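Local coordinates for DltD domain-containing protein (Beauveria bassiana, PDB 7D78) that is a thioesterase of polyketide biosynthesis that probably closes polyketide chains into medium-ring lactones, at residues A[160-164]-A[239-245]. Sequence-based numbering, arbitrary orientation.
Sequences LSFYQ and YQKLAWW
F162 and Y163, in the loop that follows strand 150-156 of this alpha/beta hydrolase fold, face the short helix 238-244 along its length, with the CA atoms of F162 and L242 7.0 Å apart. Y163 reaches Y239 and A243, while F162 meets L242 and W245. Y163 keeps CG beside its backbone N (chi1 -86°), and its ring extends to the backbone of the helix, where OH donates to Y239 O at 2.7 Å. Y239 O lies at the edge of the tyrosine ring, in its plane, yet OH stands above the carbonyl plane, 55° out of it. A243 N, the regular helical partner, reaches the same oxygen from the opposite face, and Y239 O is thus held by two donors. Alongside, Y163 CE1 comes within 3.7 Å of A243 CA, and the A243 methyl packs by OH. The Y163 ring also meets F172, and its side chain touches L175; helix 168-183, which carries both, touches A243 and Q240 directly as well. With a phenylalanine at Y163, Y239 O would probably lose its second donor and the loop this polar link to the helix. F162 turns toward the helix end instead, its CD1 meeting L242 CD1 at 4.1 Å. W245, just past the helix, sends its indole back with CG anti to the backbone N; it meets F162, and also the ring of F135 on helix 135-146, next to the probable nucleophile S134. The F162 and W245 rings are nearly parallel, 24° between planes, but slid so far that they hardly overlap; F162 CZ touches W245 CZ3 at 3.4 Å.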
ATOM      1  N   LEU A 160       9.262 -10.958  -6.179  1.00 20.19           N
ATOM      2  CA  LEU A 160       7.813 -10.863  -6.225  1.00 21.93           C
ATOM      3  C   LEU A 160       7.096 -11.416  -5.002  1.00 22.24           C
ATOM      4  O   LEU A 160       5.860 -11.335  -4.940  1.00 23.69           O
ATOM      5  CB  LEU A 160       7.288 -11.566  -7.484  1.00 21.02           C
ATOM      6  CG  LEU A 160       7.832 -10.993  -8.792  1.00 21.85           C
ATOM      7  CD1 LEU A 160       7.607 -11.991  -9.926  1.00 28.70           C
ATOM      8  CD2 LEU A 160       7.154  -9.667  -9.104  1.00 20.85           C
ATOM      9  N   SER A 161       7.816 -11.969  -4.032  1.00 22.65           N
ATOM     10  CA  SER A 161       7.222 -12.427  -2.783  1.00 21.69           C
ATOM     11  C   SER A 161       8.254 -12.237  -1.679  1.00 21.58           C
ATOM     12  O   SER A 161       9.453 -12.101  -1.952  1.00 22.38           O
ATOM     13  CB  SER A 161       6.777 -13.895  -2.862  1.00 25.58           C
ATOM     14  OG  SER A 161       7.888 -14.731  -3.147  1.00 29.10           O
ATOM     15  N   PHE A 162       7.780 -12.231  -0.428  1.00 18.91           N
ATOM     16  CA  PHE A 162       8.637 -11.803   0.680  1.00 21.50           C
ATOM     17  C   PHE A 162       8.478 -12.624   1.954  1.00 26.59           C
ATOM     18  O   PHE A 162       9.467 -12.877   2.647  1.00 24.79           O
ATOM     19  CB  PHE A 162       8.383 -10.319   0.960  1.00 20.72           C
ATOM     20  CG  PHE A 162       8.632  -9.460  -0.241  1.00 22.28           C
ATOM     21  CD1 PHE A 162       9.930  -9.068  -0.562  1.00 26.88           C
ATOM     22  CD2 PHE A 162       7.597  -9.140  -1.106  1.00 26.94           C
ATOM     23  CE1 PHE A 162      10.189  -8.321  -1.700  1.00 27.74           C
ATOM     24  CE2 PHE A 162       7.840  -8.391  -2.246  1.00 24.15           C
ATOM     25  CZ  PHE A 162       9.138  -7.977  -2.539  1.00 24.98           C
ATOM     26  N   TYR A 163       7.254 -13.029   2.277  1.00 22.68           N
ATOM     27  CA  TYR A 163       6.974 -13.740   3.517  1.00 21.68           C
ATOM     28  C   TYR A 163       7.033 -15.248   3.303  1.00 24.91           C
ATOM     29  O   TYR A 163       6.464 -15.766   2.340  1.00 23.89           O
ATOM     30  CB  TYR A 163       5.591 -13.354   4.044  1.00 22.30           C
ATOM     31  CG  TYR A 163       5.580 -12.113   4.902  1.00 22.95           C
ATOM     32  CD1 TYR A 163       5.585 -10.841   4.330  1.00 20.73           C
ATOM     33  CD2 TYR A 163       5.557 -12.212   6.293  1.00 23.52           C
ATOM     34  CE1 TYR A 163       5.572  -9.700   5.125  1.00 22.19           C
ATOM     35  CE2 TYR A 163       5.531 -11.087   7.091  1.00 21.96           C
ATOM     36  CZ  TYR A 163       5.540  -9.830   6.505  1.00 20.72           C
ATOM     37  OH  TYR A 163       5.527  -8.722   7.316  1.00 19.80           O
ATOM     38  N   GLN A 164       7.710 -15.947   4.209  1.00 23.83           N
ATOM     39  CA  GLN A 164       7.515 -17.379   4.380  1.00 26.48           C
ATOM     40  C   GLN A 164       6.353 -17.567   5.342  1.00 24.56           C
ATOM     41  O   GLN A 164       6.336 -16.961   6.417  1.00 22.23           O
ATOM     42  CB  GLN A 164       8.783 -18.050   4.926  1.00 26.50           C
ATOM     43  CG  GLN A 164       9.951 -18.049   3.929  1.00 33.73           C
ATOM     44  CD  GLN A 164      11.258 -18.534   4.546  1.00 31.95           C
ATOM     45  OE1 GLN A 164      11.264 -19.174   5.591  1.00 37.80           O
ATOM     46  NE2 GLN A 164      12.369 -18.219   3.898  1.00 32.07           N
ATOM     47  N   TYR A 239       8.781  -4.353   7.007  1.00 15.39           N
ATOM     48  CA  TYR A 239       8.056  -5.605   6.856  1.00 16.75           C
ATOM     49  C   TYR A 239       6.546  -5.393   6.885  1.00 18.37           C
ATOM     50  O   TYR A 239       5.802  -6.195   6.313  1.00 16.70           O
ATOM     51  CB  TYR A 239       8.494  -6.577   7.947  1.00 17.02           C
ATOM     52  CG  TYR A 239       9.967  -6.927   7.875  1.00 17.51           C
ATOM     53  CD1 TYR A 239      10.634  -6.993   6.648  1.00 17.91           C
ATOM     54  CD2 TYR A 239      10.690  -7.197   9.031  1.00 18.93           C
ATOM     55  CE1 TYR A 239      12.000  -7.321   6.588  1.00 22.09           C
ATOM     56  CE2 TYR A 239      12.034  -7.524   8.984  1.00 19.67           C
ATOM     57  CZ  TYR A 239      12.683  -7.595   7.771  1.00 19.86           C
ATOM     58  OH  TYR A 239      14.024  -7.927   7.758  1.00 20.38           O
ATOM     59  N   GLN A 240       6.075  -4.341   7.561  1.00 16.70           N
ATOM     60  CA  GLN A 240       4.658  -3.998   7.487  1.00 18.85           C
ATOM     61  C   GLN A 240       4.277  -3.561   6.074  1.00 17.93           C
ATOM     62  O   GLN A 240       3.242  -3.980   5.538  1.00 18.83           O
ATOM     63  CB  GLN A 240       4.333  -2.901   8.502  1.00 17.05           C
ATOM     64  CG  GLN A 240       2.884  -2.407   8.453  1.00 17.16           C
ATOM     65  CD  GLN A 240       1.892  -3.487   8.839  1.00 22.28           C
ATOM     66  OE1 GLN A 240       1.312  -4.172   7.979  1.00 26.47           O
ATOM     67  NE2 GLN A 240       1.702  -3.662  10.132  1.00 15.01           N
ATOM     68  N   LYS A 241       5.104  -2.716   5.453  1.00 16.55           N
ATOM     69  CA  LYS A 241       4.843  -2.306   4.076  1.00 19.70           C
ATOM     70  C   LYS A 241       4.863  -3.503   3.135  1.00 17.12           C
ATOM     71  O   LYS A 241       4.047  -3.593   2.213  1.00 20.71           O
ATOM     72  CB  LYS A 241       5.875  -1.261   3.638  1.00 17.70           C
ATOM     73  CG  LYS A 241       6.043  -0.079   4.605  1.00 20.75           C
ATOM     74  CD  LYS A 241       4.686   0.556   4.923  1.00 23.12           C
ATOM     75  CE  LYS A 241       4.796   1.651   5.981  1.00 22.63           C
ATOM     76  NZ  LYS A 241       3.450   2.272   6.253  1.00 21.83           N
ATOM     77  N   LEU A 242       5.793  -4.435   3.351  1.00 16.39           N
ATOM     78  CA  LEU A 242       5.857  -5.617   2.499  1.00 21.98           C
ATOM     79  C   LEU A 242       4.666  -6.538   2.725  1.00 19.66           C
ATOM     80  O   LEU A 242       4.277  -7.271   1.810  1.00 19.37           O
ATOM     81  CB  LEU A 242       7.166  -6.379   2.738  1.00 17.86           C
ATOM     82  CG  LEU A 242       8.452  -5.586   2.462  1.00 20.19           C
ATOM     83  CD1 LEU A 242       9.662  -6.490   2.619  1.00 18.35           C
ATOM     84  CD2 LEU A 242       8.412  -4.980   1.052  1.00 18.15           C
ATOM     85  N   ALA A 243       4.074  -6.519   3.926  1.00 17.36           N
ATOM     86  CA  ALA A 243       2.897  -7.351   4.164  1.00 18.43           C
ATOM     87  C   ALA A 243       1.722  -6.887   3.316  1.00 21.82           C
ATOM     88  O   ALA A 243       0.936  -7.709   2.832  1.00 17.82           O
ATOM     89  CB  ALA A 243       2.520  -7.329   5.646  1.00 19.36           C
ATOM     90  N   TRP A 244       1.581  -5.567   3.162  1.00 23.24           N
ATOM     91  CA  TRP A 244       0.485  -4.979   2.400  1.00 21.42           C
ATOM     92  C   TRP A 244       0.666  -5.177   0.899  1.00 25.04           C
ATOM     93  O   TRP A 244      -0.318  -5.362   0.175  1.00 28.26           O
ATOM     94  CB  TRP A 244       0.400  -3.476   2.675  1.00 22.21           C
ATOM     95  CG  TRP A 244       0.111  -2.983   4.092  1.00 20.15           C
ATOM     96  CD1 TRP A 244       0.617  -1.843   4.663  1.00 16.10           C
ATOM     97  CD2 TRP A 244      -0.767  -3.561   5.071  1.00 19.70           C
ATOM     98  NE1 TRP A 244       0.113  -1.682   5.926  1.00 19.35           N
ATOM     99  CE2 TRP A 244      -0.738  -2.716   6.203  1.00 19.45           C
ATOM    100  CE3 TRP A 244      -1.579  -4.698   5.100  1.00 16.21           C
ATOM    101  CZ2 TRP A 244      -1.478  -2.985   7.356  1.00 22.31           C
ATOM    102  CZ3 TRP A 244      -2.315  -4.960   6.235  1.00 20.80           C
ATOM    103  CH2 TRP A 244      -2.255  -4.110   7.355  1.00 20.81           C
ATOM    104  N   TRP A 245       1.912  -5.139   0.427  1.00 20.14           N
ATOM    105  CA  TRP A 245       2.214  -5.098  -0.997  1.00 20.66           C
ATOM    106  C   TRP A 245       1.812  -6.398  -1.674  1.00 21.84           C
ATOM    107  O   TRP A 245       2.184  -7.486  -1.223  1.00 22.28           O
ATOM    108  CB  TRP A 245       3.710  -4.864  -1.189  1.00 19.52           C
ATOM    109  CG  TRP A 245       4.144  -4.344  -2.525  1.00 19.54           C
ATOM    110  CD1 TRP A 245       3.401  -3.620  -3.423  1.00 21.18           C
ATOM    111  CD2 TRP A 245       5.452  -4.473  -3.097  1.00 18.87           C
ATOM    112  NE1 TRP A 245       4.179  -3.290  -4.521  1.00 18.21           N
ATOM    113  CE2 TRP A 245       5.435  -3.808  -4.345  1.00 18.74           C
ATOM    114  CE3 TRP A 245       6.642  -5.085  -2.670  1.00 22.32           C
ATOM    115  CZ2 TRP A 245       6.562  -3.733  -5.165  1.00 19.52           C
ATOM    116  CZ3 TRP A 245       7.757  -5.008  -3.480  1.00 20.51           C
ATOM    117  CH2 TRP A 245       7.712  -4.328  -4.715  1.00 20.61           C
TER